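Local coordinates for protein K5 lyase (Enterobacteria phage k1-5, PDB 2X3H) that probably cleaves heparosan, the K5 capsular polysaccharide of its bacterial host, by beta-elimination, acting as a trimeric tail-spike lyase of the phage, at residues 173-178 with 182-187; 210-215 with 260-265; 319-324 with 328-333. All blocks are in the same frame, centred on the assembly; numbering follows the deposited sequence.

Interaction 1. Residues 173-178 with 182-187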
loop_
_atom_site.group_PDB
_atom_site.type_symbol
_atom_site.label_atom_id
_atom_site.label_comp_id
_atom_site.label_asym_id
_atom_site.label_seq_id
_atom_site.Cartn_x
_atom_site.Cartn_y
_atom_site.Cartn_z
ATOM N N VAL A 173 19.483 -18.585 3.846
ATOM C CA VAL A 173 20.477 -19.209 2.985
ATOM C C VAL A 173 21.192 -18.180 2.128
ATOM O O VAL A 173 20.560 -17.314 1.518
ATOM C CB VAL A 173 19.853 -20.294 2.081
ATOM C CG1 VAL A 173 20.923 -20.926 1.176
ATOM C CG2 VAL A 173 19.193 -21.367 2.932
ATOM N N ASN A 174 22.520 -18.275 2.098
ATOM C CA ASN A 174 23.349 -17.418 1.246
ATOM C C ASN A 174 23.914 -18.185 0.063
ATOM O O ASN A 174 24.568 -19.213 0.243
ATOM C CB ASN A 174 24.499 -16.821 2.056
ATOM C CG ASN A 174 24.014 -16.023 3.248
ATOM O OD1 ASN A 174 23.126 -15.178 3.122
ATOM N ND2 ASN A 174 24.594 -16.285 4.420
ATOM N N PHE A 175 23.677 -17.670 -1.138
ATOM C CA PHE A 175 24.173 -18.296 -2.358
ATOM C C PHE A 175 25.344 -17.484 -2.878
ATOM O O PHE A 175 25.207 -16.284 -3.137
ATOM C CB PHE A 175 23.062 -18.371 -3.410
ATOM C CG PHE A 175 21.947 -19.317 -3.035
ATOM C CD1 PHE A 175 20.778 -18.833 -2.443
ATOM C CD2 PHE A 175 22.071 -20.683 -3.245
ATOM C CE1 PHE A 175 19.743 -19.693 -2.077
ATOM C CE2 PHE A 175 21.044 -21.563 -2.885
ATOM C CZ PHE A 175 19.874 -21.072 -2.293
ATOM N N SER A 176 26.497 -18.132 -3.031
ATOM C CA SER A 176 27.719 -17.407 -3.374
ATOM C C SER A 176 28.366 -17.921 -4.659
ATOM O O SER A 176 28.136 -19.073 -5.062
ATOM C CB SER A 176 28.723 -17.498 -2.225
ATOM O OG SER A 176 29.023 -18.847 -1.930
ATOM N N ASN A 177 29.163 -17.048 -5.289
ATOM C CA ASN A 177 29.906 -17.353 -6.505
ATOM C C ASN A 177 28.992 -17.853 -7.624
ATOM O O ASN A 177 29.326 -18.768 -8.368
ATOM C CB ASN A 177 31.017 -18.366 -6.213
ATOM C CG ASN A 177 32.183 -18.233 -7.165
ATOM O OD1 ASN A 177 32.511 -17.124 -7.609
ATOM N ND2 ASN A 177 32.827 -19.356 -7.484
ATOM N N VAL A 178 27.821 -17.244 -7.725
ATOM C CA VAL A 178 26.817 -17.688 -8.698
ATOM C C VAL A 178 27.197 -17.182 -10.085
ATOM O O VAL A 178 27.547 -16.003 -10.242
ATOM C CB VAL A 178 25.423 -17.147 -8.322
ATOM C CG1 VAL A 178 24.326 -17.842 -9.122
ATOM C CG2 VAL A 178 25.187 -17.318 -6.837
ATOM N N GLY A 182 21.039 -20.646 -15.269
ATOM C CA GLY A 182 20.342 -21.371 -14.223
ATOM C C GLY A 182 20.038 -20.444 -13.062
ATOM O O GLY A 182 20.218 -19.228 -13.163
ATOM N N PHE A 183 19.616 -21.042 -11.954
ATOM C CA PHE A 183 19.119 -20.313 -10.793
ATOM C C PHE A 183 19.776 -20.752 -9.495
ATOM O O PHE A 183 20.217 -21.902 -9.349
ATOM C CB PHE A 183 17.606 -20.505 -10.684
ATOM C CG PHE A 183 16.861 -19.953 -11.857
ATOM C CD1 PHE A 183 16.313 -18.679 -11.799
ATOM C CD2 PHE A 183 16.727 -20.688 -13.025
ATOM C CE1 PHE A 183 15.640 -18.142 -12.884
ATOM C CE2 PHE A 183 16.051 -20.153 -14.121
ATOM C CZ PHE A 183 15.508 -18.880 -14.045
ATOM N N SER A 184 19.832 -19.833 -8.536
ATOM C CA SER A 184 20.325 -20.181 -7.210
ATOM C C SER A 184 19.367 -21.126 -6.502
ATOM O O SER A 184 19.776 -22.148 -5.975
ATOM C CB SER A 184 20.576 -18.922 -6.369
ATOM O OG SER A 184 21.656 -18.191 -6.924
ATOM N N LEU A 185 18.085 -20.775 -6.503
ATOM C CA LEU A 185 17.068 -21.603 -5.889
ATOM C C LEU A 185 15.879 -21.704 -6.836
ATOM O O LEU A 185 15.295 -20.693 -7.200
ATOM C CB LEU A 185 16.634 -20.992 -4.550
ATOM C CG LEU A 185 15.483 -21.683 -3.804
ATOM C CD1 LEU A 185 15.815 -23.123 -3.425
ATOM C CD2 LEU A 185 15.118 -20.890 -2.557
ATOM N N ILE A 186 15.530 -22.921 -7.237
ATOM C CA ILE A 186 14.426 -23.111 -8.179
ATOM C C ILE A 186 13.488 -24.184 -7.649
ATOM O O ILE A 186 13.927 -25.247 -7.249
ATOM C CB ILE A 186 14.929 -23.481 -9.609
ATOM C CG1 ILE A 186 13.752 -23.771 -10.535
ATOM C CG2 ILE A 186 15.866 -24.690 -9.563
ATOM C CD1 ILE A 186 14.130 -24.171 -11.935
ATOM N N ALA A 187 12.192 -23.889 -7.651
ATOM C CA ALA A 187 11.177 -24.891 -7.342
ATOM C C ALA A 187 10.294 -25.079 -8.564
ATOM O O ALA A 187 9.887 -24.097 -9.197
ATOM C CB ALA A 187 10.348 -24.454 -6.138
#

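Interaction 2. Residues 210-215 with 260-265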
loop_
_atom_site.group_PDB
_atom_site.type_symbol
_atom_site.label_atom_id
_atom_site.label_comp_id
_atom_site.label_asym_id
_atom_site.label_seq_id
_atom_site.Cartn_x
_atom_site.Cartn_y
_atom_site.Cartn_z
ATOM N N ALA A 210 25.457 -10.375 -18.045
ATOM C CA ALA A 210 25.317 -9.988 -19.444
ATOM C C ALA A 210 23.837 -9.834 -19.729
ATOM O O ALA A 210 23.020 -10.609 -19.209
ATOM C CB ALA A 210 25.934 -11.039 -20.377
ATOM N N THR A 211 23.495 -8.824 -20.523
ATOM C CA THR A 211 22.110 -8.577 -20.926
ATOM C C THR A 211 21.452 -9.841 -21.473
ATOM O O THR A 211 22.014 -10.511 -22.350
ATOM C CB THR A 211 22.013 -7.456 -21.996
ATOM O OG1 THR A 211 22.799 -6.326 -21.594
ATOM C CG2 THR A 211 20.559 -7.025 -22.187
ATOM N N ASN A 212 20.275 -10.159 -20.934
ATOM C CA ASN A 212 19.424 -11.262 -21.391
ATOM C C ASN A 212 19.948 -12.655 -21.039
ATOM O O ASN A 212 19.374 -13.660 -21.474
ATOM C CB ASN A 212 19.128 -11.178 -22.901
ATOM C CG ASN A 212 18.391 -9.904 -23.296
ATOM O OD1 ASN A 212 17.592 -9.362 -22.531
ATOM N ND2 ASN A 212 18.654 -9.422 -24.514
ATOM N N LYS A 213 21.024 -12.738 -20.255
ATOM C CA LYS A 213 21.522 -14.056 -19.866
ATOM C C LYS A 213 20.483 -14.761 -18.984
ATOM O O LYS A 213 19.889 -14.136 -18.100
ATOM C CB LYS A 213 22.887 -13.974 -19.169
ATOM C CG LYS A 213 23.612 -15.313 -19.192
ATOM C CD LYS A 213 24.797 -15.404 -18.244
ATOM C CE LYS A 213 25.862 -14.389 -18.518
ATOM N NZ LYS A 213 27.130 -14.775 -17.805
ATOM N N ALA A 214 20.264 -16.050 -19.241
ATOM C CA ALA A 214 19.193 -16.831 -18.607
ATOM C C ALA A 214 19.549 -17.320 -17.209
ATOM O O ALA A 214 19.817 -18.514 -16.995
ATOM C CB ALA A 214 18.809 -18.025 -19.498
ATOM N N ALA A 215 19.572 -16.392 -16.257
ATOM C CA ALA A 215 19.841 -16.731 -14.870
ATOM C C ALA A 215 19.033 -15.816 -13.957
ATOM O O ALA A 215 18.670 -14.708 -14.334
ATOM C CB ALA A 215 21.336 -16.618 -14.552
ATOM N N ASP A 260 21.665 -3.752 -9.144
ATOM C CA ASP A 260 22.325 -3.932 -10.449
ATOM C C ASP A 260 21.886 -5.194 -11.221
ATOM O O ASP A 260 22.675 -5.800 -11.959
ATOM C CB ASP A 260 23.850 -3.901 -10.268
ATOM C CG ASP A 260 24.310 -2.688 -9.453
ATOM O OD1 ASP A 260 24.129 -1.554 -9.933
ATOM O OD2 ASP A 260 24.840 -2.871 -8.339
ATOM N N CYS A 261 20.620 -5.573 -11.050
ATOM C CA CYS A 261 20.009 -6.679 -11.790
ATOM C C CYS A 261 19.376 -6.181 -13.085
ATOM O O CYS A 261 19.071 -4.994 -13.198
ATOM C CB CYS A 261 18.914 -7.326 -10.948
ATOM S SG CYS A 261 19.486 -8.057 -9.398
ATOM N N GLN A 262 19.115 -7.065 -14.046
ATOM C CA GLN A 262 18.462 -6.593 -15.275
ATOM C C GLN A 262 17.025 -6.171 -14.968
ATOM O O GLN A 262 16.583 -5.095 -15.371
ATOM C CB GLN A 262 18.476 -7.640 -16.391
ATOM C CG GLN A 262 18.005 -7.089 -17.732
ATOM C CD GLN A 262 18.174 -8.084 -18.868
ATOM O OE1 GLN A 262 18.936 -9.044 -18.751
ATOM N NE2 GLN A 262 17.455 -7.861 -19.976
ATOM N N HIS A 263 16.327 -7.055 -14.249
ATOM C CA HIS A 263 14.970 -6.842 -13.737
ATOM C C HIS A 263 15.025 -7.295 -12.276
ATOM O O HIS A 263 15.872 -8.131 -11.920
ATOM C CB HIS A 263 13.958 -7.741 -14.461
ATOM C CG HIS A 263 14.089 -7.767 -15.960
ATOM N ND1 HIS A 263 13.719 -6.711 -16.769
ATOM C CD2 HIS A 263 14.492 -8.754 -16.797
ATOM C CE1 HIS A 263 13.907 -7.037 -18.035
ATOM N NE2 HIS A 263 14.382 -8.270 -18.078
ATOM N N VAL A 264 14.169 -6.738 -11.415
ATOM C CA VAL A 264 14.159 -7.190 -10.022
ATOM C C VAL A 264 13.166 -8.326 -9.766
ATOM O O VAL A 264 13.572 -9.393 -9.309
ATOM C CB VAL A 264 14.009 -6.028 -9.007
ATOM C CG1 VAL A 264 14.050 -6.573 -7.568
ATOM C CG2 VAL A 264 15.138 -5.055 -9.208
ATOM N N THR A 265 11.881 -8.101 -10.059
ATOM C CA THR A 265 10.916 -9.209 -10.099
ATOM C C THR A 265 10.435 -9.415 -11.532
ATOM O O THR A 265 10.312 -8.456 -12.310
ATOM C CB THR A 265 9.725 -9.011 -9.143
ATOM O OG1 THR A 265 8.898 -7.942 -9.604
ATOM C CG2 THR A 265 10.208 -8.720 -7.729
#

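Interaction 3. Residues 319-324 with 328-333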
loop_
_atom_site.group_PDB
_atom_site.type_symbol
_atom_site.label_atom_id
_atom_site.label_comp_id
_atom_site.label_asym_id
_atom_site.label_seq_id
_atom_site.Cartn_x
_atom_site.Cartn_y
_atom_site.Cartn_z
ATOM N N HIS A 319 12.947 1.552 -17.205
ATOM C CA HIS A 319 11.510 1.305 -16.960
ATOM C C HIS A 319 11.197 1.125 -15.476
ATOM O O HIS A 319 12.007 0.586 -14.721
ATOM C CB HIS A 319 11.033 0.027 -17.666
ATOM C CG HIS A 319 11.159 0.053 -19.155
ATOM N ND1 HIS A 319 12.351 -0.173 -19.812
ATOM C CD2 HIS A 319 10.225 0.237 -20.118
ATOM C CE1 HIS A 319 12.143 -0.141 -21.120
ATOM N NE2 HIS A 319 10.864 0.124 -21.331
ATOM N N GLY A 320 9.987 1.535 -15.078
ATOM C CA GLY A 320 9.492 1.272 -13.731
ATOM C C GLY A 320 8.872 -0.119 -13.739
ATOM O O GLY A 320 9.525 -1.099 -13.342
ATOM N N VAL A 321 7.636 -0.203 -14.238
ATOM C CA VAL A 321 6.923 -1.483 -14.364
ATOM C C VAL A 321 6.443 -1.671 -15.808
ATOM O O VAL A 321 5.963 -0.732 -16.434
ATOM C CB VAL A 321 5.701 -1.552 -13.399
ATOM C CG1 VAL A 321 4.980 -2.897 -13.526
ATOM C CG2 VAL A 321 6.129 -1.298 -11.957
ATOM N N THR A 322 6.596 -2.884 -16.339
ATOM C CA THR A 322 6.008 -3.217 -17.623
ATOM C C THR A 322 4.916 -4.250 -17.386
ATOM O O THR A 322 4.983 -5.038 -16.437
ATOM C CB THR A 322 7.044 -3.763 -18.635
ATOM O OG1 THR A 322 7.346 -5.128 -18.333
ATOM C CG2 THR A 322 8.327 -2.911 -18.599
ATOM N N VAL A 323 3.889 -4.218 -18.222
ATOM C CA VAL A 323 2.817 -5.200 -18.088
ATOM C C VAL A 323 2.281 -5.539 -19.463
ATOM O O VAL A 323 2.054 -4.639 -20.290
ATOM C CB VAL A 323 1.689 -4.704 -17.148
ATOM C CG1 VAL A 323 1.122 -3.370 -17.653
ATOM C CG2 VAL A 323 0.578 -5.751 -17.005
ATOM N N GLU A 324 2.074 -6.835 -19.702
ATOM C CA GLU A 324 1.562 -7.299 -20.996
ATOM C C GLU A 324 0.147 -7.891 -20.893
ATOM O O GLU A 324 -0.579 -8.001 -21.901
ATOM C CB GLU A 324 2.505 -8.351 -21.574
ATOM C CG GLU A 324 2.241 -8.663 -23.034
ATOM C CD GLU A 324 3.426 -9.352 -23.694
ATOM O OE1 GLU A 324 4.414 -9.666 -22.980
ATOM O OE2 GLU A 324 3.361 -9.566 -24.931
ATOM N N ASN A 328 -4.416 -6.326 -14.071
ATOM C CA ASN A 328 -3.426 -6.193 -13.006
ATOM C C ASN A 328 -3.479 -4.830 -12.343
ATOM O O ASN A 328 -3.928 -3.867 -12.957
ATOM C CB ASN A 328 -2.030 -6.409 -13.572
ATOM C CG ASN A 328 -1.870 -7.784 -14.156
ATOM O OD1 ASN A 328 -1.769 -8.773 -13.425
ATOM N ND2 ASN A 328 -1.876 -7.868 -15.487
ATOM N N VAL A 329 -3.007 -4.768 -11.100
ATOM C CA VAL A 329 -2.983 -3.523 -10.346
ATOM C C VAL A 329 -1.541 -3.256 -9.977
ATOM O O VAL A 329 -0.877 -4.125 -9.415
ATOM C CB VAL A 329 -3.808 -3.652 -9.043
ATOM C CG1 VAL A 329 -3.580 -2.431 -8.115
ATOM C CG2 VAL A 329 -5.287 -3.859 -9.368
ATOM N N ILE A 330 -1.052 -2.065 -10.300
ATOM C CA ILE A 330 0.332 -1.705 -10.016
ATOM C C ILE A 330 0.265 -0.421 -9.189
ATOM O O ILE A 330 0.024 0.657 -9.721
ATOM C CB ILE A 330 1.115 -1.483 -11.335
ATOM C CG1 ILE A 330 1.097 -2.754 -12.193
ATOM C CG2 ILE A 330 2.546 -1.031 -11.062
ATOM C CD1 ILE A 330 1.127 -2.466 -13.677
ATOM N N ASN A 331 0.450 -0.546 -7.878
ATOM C CA ASN A 331 0.246 0.591 -6.981
ATOM C C ASN A 331 1.560 1.163 -6.452
ATOM O O ASN A 331 2.448 0.426 -6.028
ATOM C CB ASN A 331 -0.690 0.204 -5.818
ATOM C CG ASN A 331 -1.338 1.432 -5.142
ATOM O OD1 ASN A 331 -1.135 1.669 -3.957
ATOM N ND2 ASN A 331 -2.109 2.207 -5.898
ATOM N N ASN A 332 1.682 2.483 -6.514
ATOM C CA ASN A 332 2.798 3.218 -5.912
ATOM C C ASN A 332 4.164 2.855 -6.485
ATOM O O ASN A 332 5.004 2.289 -5.783
ATOM C CB ASN A 332 2.812 3.033 -4.391
ATOM C CG ASN A 332 1.630 3.682 -3.710
ATOM O OD1 ASN A 332 1.305 3.339 -2.572
ATOM N ND2 ASN A 332 0.978 4.602 -4.399
ATOM N N VAL A 333 4.377 3.197 -7.752
ATOM C CA VAL A 333 5.694 3.098 -8.380
ATOM C C VAL A 333 6.392 4.451 -8.245
ATOM O O VAL A 333 5.987 5.431 -8.871
ATOM C CB VAL A 333 5.600 2.733 -9.870
ATOM C CG1 VAL A 333 6.990 2.523 -10.458
ATOM C CG2 VAL A 333 4.741 1.481 -10.056
#

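Interaction 1. Residues 173-178 with 182-187
Phe175 and Ser184 carry this contact, the ring of one lying flat against the small side chain and backbone of the other. Ser184 CB sits over one face of the ring, 3.9 Å from the centroid of Phe175 and 23° off the ring normal, a CH-pi contact shifted toward the rim. Its nearest ring atom is Phe175 CG, 3.6 Å from Ser184 CB. Farther out on the ring, Phe175 CE2 meets the carbonyl Ser184 O at 3.4 Å, which means the aromatic group spans the residue from side chain to backbone. On the opposite face the CG1 methyl of Val173, a neighbour on the same strand, sits toward the rim, so that carbon atoms lie against both faces. Phe175 CG stands anti to its carbonyl carbon (chi1 -68°), and this carries the ring across to the second segment.

Leu185 comes in obliquely at the far end of the ring, its CB 3.9 Å from Phe175 CZ. At the other end of the contact, Val178 turns both its methyls to the serine hydroxyl: CG1 and CG2 lie 3.5 and 3.6 Å from Ser184 OG. That hydroxyl is buried among carbon atoms here, but it is hydrogen-bonded to Tyr236 and Gln159, so its polarity is met from beyond the two segments.

Val160, Val146 and Ile202, from neighbouring strands, close in on Phe175 as well. The chain changes direction at Asn177 and again at Ser184 and Leu185, with the short strand 182-183 between the two corners, and side chains of strand 173-176 and of the second corner meet inside one coil. Such inward packing across a coil, next to a corner, is characteristic of the right-handed parallel beta-helix, the central fold of this tail-spike lyase.

Interaction 2. Residues 210-215 with 260-265
Asn212 and Gln262 join two loops through a pair of hydrogen bonds, and these form the close part of the contact. The backbone N of Asn212 donates to Gln262 OE1 over 2.8 Å, with an N-H...O angle of 161°. In return Gln262 NE2 donates to Asn212 OD1 at 3.0 Å, nearly straight at 167°. The second acceptor lies in the plane of the glutamine amide, yet the donor approaches the asparagine carbonyl from above its plane, since the two amides are turned 44° against each other.

Gln262 reaches out with an extended chain from a buried position, where Tyr209 and Gln238 also touch it. Its target is a type II beta turn from Ala210 to Lys213, closed by the bond from Lys213 N to Ala210 O. Asn212 occupies the third position of that turn, and its peptide N-H points outward to the glutamine.

The solvent side is looser. Thr211 and Asn212 are both exposed, and Thr211 adds little more than its CG2 methyl, 3.9 Å from Gln262 NE2, its side chain crossing that of the glutamine at about a right angle.

Both ends of the Gln262 amide are used, one as acceptor and one as donor, which fixes its rotation. Because the groups are uncharged, this link between loops should depend little on pH.

Interaction 3. Residues 319-324 with 328-333
Gly320 opens the contact by passing its CA 4.3 Å from Val333 CG1. The chain turns a corner here, and having no side chain lets the backbone come up close to the valine methyl.

Val321 follows and does most of the touching. Its CG2 bears on two methyls of the other segment, Val333 CG2 at 3.6 Å and Ile330 CG2 at 3.7 Å. The isoleucine is met tip to tip, whereas Val333 is crossed at a slant. The second branch, Val321 CG1, reaches Ile330 CD1 at 3.9 Å, so that both valine methyls bear on the same isoleucine.

Strands 321-323 and 329-333 run nearly antiparallel, at 167°, but their axes stay 9.6 Å apart, too far for backbone pairing: they are two walls of a parallel beta-helix facing each other across its hydrophobic interior. Each wall pairs instead with strands of adjoining coils, Val321 for example with Ile352 and Arg354. On the outer side of the second wall, Asn331 and Asn332 pack against Asn332 and Asn331 of neighbouring subunits in the trimer.

Thr322 faces away, and Val323 turns inward again. With chi1 at 57°, its CG1 is held between backbone N and carbonyl carbon and lies 4.1 Å from Ile330 CD1, while CG2 is directed to Asn328. Val323 CG2 and Asn328 ND2 are 3.6 Å apart, the two side chains sliding past each other in opposite directions. The buried Asn328 amide is satisfied at both ends, OD1 by the backbone N of Asn301 and ND2 by the carbonyl of Gly298.

In the fold
All three contacts follow one another along the beta-helix, each closing before the next opens. Interactions 1 and 2 touch: Gly182 N lies 3.0 Å from Ala214 O, a probable hydrogen bond that joins consecutive coils, and the side chain of Ala215 packs on Gly182 O. Their centres are 14 Å apart. Interaction 3 sits farther along the helix, its centre 18 Å from that of interaction 2 and 27 Å from that of interaction 1, with nearest atoms about 7 and 16 Å away. Interactions 1 and 3 both pack side chains inside the coils, whereas interaction 2 ties a buried glutamine to an exposed turn. Among the three, interaction 3 alone reaches neighbouring subunits.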